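Local structure of putative alpha-L-fucosidase (Bacteroides thetaiotaomicron, 3EYP) at residues V206-N211 / K237-G242. The protein probably hydrolyses alpha-L-fucosides, as a putative lipoprotein fucosidase of glycosyl hydrolase family 29. Residues are numbered along the deposited sequence; the frame is centred on the assembly and turned at random.
Sequences VRWMGN and KGLNEG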
# COMPACT_ATOMS: atom_id res chain seq x y z
N VAL A 206 0.70 -7.58 -6.81
CA VAL A 206 0.64 -7.42 -5.34
C VAL A 206 -0.48 -8.25 -4.76
O VAL A 206 -1.48 -8.56 -5.43
CB VAL A 206 0.58 -5.94 -4.94
CG1 VAL A 206 1.75 -5.15 -5.61
CG2 VAL A 206 -0.80 -5.27 -5.31
N ARG A 207 -0.31 -8.60 -3.49
CA ARG A 207 -1.26 -9.45 -2.80
C ARG A 207 -1.97 -8.77 -1.65
O ARG A 207 -1.51 -7.77 -1.09
CB ARG A 207 -0.51 -10.68 -2.21
CG ARG A 207 0.51 -10.35 -1.07
CD ARG A 207 1.20 -11.64 -0.48
NE ARG A 207 1.74 -11.43 0.86
CZ ARG A 207 3.04 -11.27 1.16
NH1 ARG A 207 3.93 -11.15 0.19
NH2 ARG A 207 3.42 -11.08 2.42
N TRP A 208 -3.05 -9.42 -1.24
CA TRP A 208 -3.66 -9.14 0.06
C TRP A 208 -2.85 -9.70 1.24
O TRP A 208 -2.06 -10.61 1.12
CB TRP A 208 -5.09 -9.69 0.13
CG TRP A 208 -5.88 -9.15 1.25
CD1 TRP A 208 -5.92 -7.85 1.69
CD2 TRP A 208 -6.81 -9.88 2.06
NE1 TRP A 208 -6.81 -7.75 2.74
CE2 TRP A 208 -7.37 -8.98 2.97
CE3 TRP A 208 -7.21 -11.22 2.09
CZ2 TRP A 208 -8.34 -9.38 3.92
CZ3 TRP A 208 -8.17 -11.62 3.00
CH2 TRP A 208 -8.72 -10.71 3.89
N MET A 209 -3.09 -9.14 2.42
CA MET A 209 -2.32 -9.52 3.59
C MET A 209 -3.15 -10.08 4.72
O MET A 209 -2.74 -10.09 5.85
CB MET A 209 -1.45 -8.38 4.11
CG MET A 209 -2.00 -7.05 3.84
SD MET A 209 -3.56 -6.64 4.60
CE MET A 209 -3.02 -6.37 6.27
N GLY A 210 -4.36 -10.44 4.39
CA GLY A 210 -5.25 -11.22 5.22
C GLY A 210 -6.12 -10.57 6.28
O GLY A 210 -6.89 -11.27 6.92
N ASN A 211 -5.99 -9.28 6.51
CA ASN A 211 -6.94 -8.50 7.34
C ASN A 211 -7.21 -7.08 6.82
O ASN A 211 -6.55 -6.61 5.90
CB ASN A 211 -6.53 -8.45 8.81
CG ASN A 211 -5.28 -7.61 9.05
OD1 ASN A 211 -5.35 -6.39 8.97
ND2 ASN A 211 -4.11 -8.27 9.31
N LYS A 237 -1.22 -16.69 7.45
CA LYS A 237 0.18 -16.37 7.72
C LYS A 237 0.94 -16.15 6.44
O LYS A 237 1.68 -15.21 6.29
CB LYS A 237 0.84 -17.45 8.54
CG LYS A 237 2.29 -17.16 8.81
CD LYS A 237 2.98 -18.42 9.34
CE LYS A 237 3.14 -18.40 10.82
NZ LYS A 237 4.15 -19.50 11.19
N GLY A 238 0.69 -17.02 5.49
CA GLY A 238 1.29 -16.93 4.16
C GLY A 238 1.03 -15.60 3.48
O GLY A 238 1.83 -15.11 2.68
N LEU A 239 -0.13 -15.02 3.78
CA LEU A 239 -0.47 -13.74 3.19
C LEU A 239 0.05 -12.61 4.03
O LEU A 239 0.57 -11.64 3.52
CB LEU A 239 -1.99 -13.62 2.99
CG LEU A 239 -2.69 -14.48 1.92
CD1 LEU A 239 -4.18 -14.20 1.88
CD2 LEU A 239 -2.08 -14.22 0.56
N ASN A 240 -0.14 -12.72 5.32
CA ASN A 240 0.15 -11.62 6.24
C ASN A 240 1.69 -11.44 6.46
O ASN A 240 2.18 -10.35 6.57
CB ASN A 240 -0.58 -11.85 7.58
CG ASN A 240 -0.47 -10.70 8.53
OD1 ASN A 240 0.21 -10.81 9.57
ND2 ASN A 240 -1.19 -9.56 8.23
N GLU A 241 2.38 -12.56 6.58
CA GLU A 241 3.86 -12.60 6.80
C GLU A 241 4.66 -12.88 5.56
O GLU A 241 5.84 -12.54 5.46
CB GLU A 241 4.21 -13.60 7.90
CG GLU A 241 3.66 -13.11 9.25
CD GLU A 241 3.99 -13.95 10.48
OE1 GLU A 241 4.89 -14.81 10.38
OE2 GLU A 241 3.32 -13.74 11.53
N GLY A 242 4.04 -13.61 4.66
CA GLY A 242 4.68 -14.05 3.49
C GLY A 242 5.62 -15.17 3.92
O GLY A 242 5.51 -15.69 5.01
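A loop after strand 193-195 (206-211) meets the end of helix 236-240 and the turn after it, within the family 29 TIM-barrel region.

Hydrogen bonds carry the polar part. R207 runs extended from CG to NE and presents the NE side of its guanidinium to the carbonyl of L239. R207 NE donates to L239 O at 2.9 Å, in the carbonyl plane and on a lone pair. NH2 of R207 reaches the same L239 O at 3.1 Å, less straight (139° at the hydrogen) and from above the carbonyl plane. The oxygen lies in the guanidinium plane. NH1 bonds to I250 O and NH2 also to W221 O, which fixes the rotation of the group. CG of N240 is anti to the backbone N (chi1 -173°), and N240 ND2 donates to M209 O at 2.9 Å, nearly along the C=O axis. E215 O takes a further bond from N240 ND2 and one from N211 ND2, while N211 OD1 accepts from A213 N.

The apolar contact is small: L239 CD1 approaches W208 CE3 at 4.3 Å. CB of L239 lies 3.5 Å from W208 O, a van der Waals contact that helps bury this oxygen. The chain then folds back across one face of the indole, with G210 N over the W208 ring centre, 3.4 Å from its plane.

Close to the guanidinium, NH2 of R207 comes within 3.4 Å of G242 CA, where the chain leaves the helix with positive phi.

W208 O is buried without a partner. The arginine's charge probably polarises the L239 carbonyl. The guanidinium donates to three backbone oxygens, of L239, W221 and I250, which probably stabilise its charge and tie the helix end to the loop beside W208.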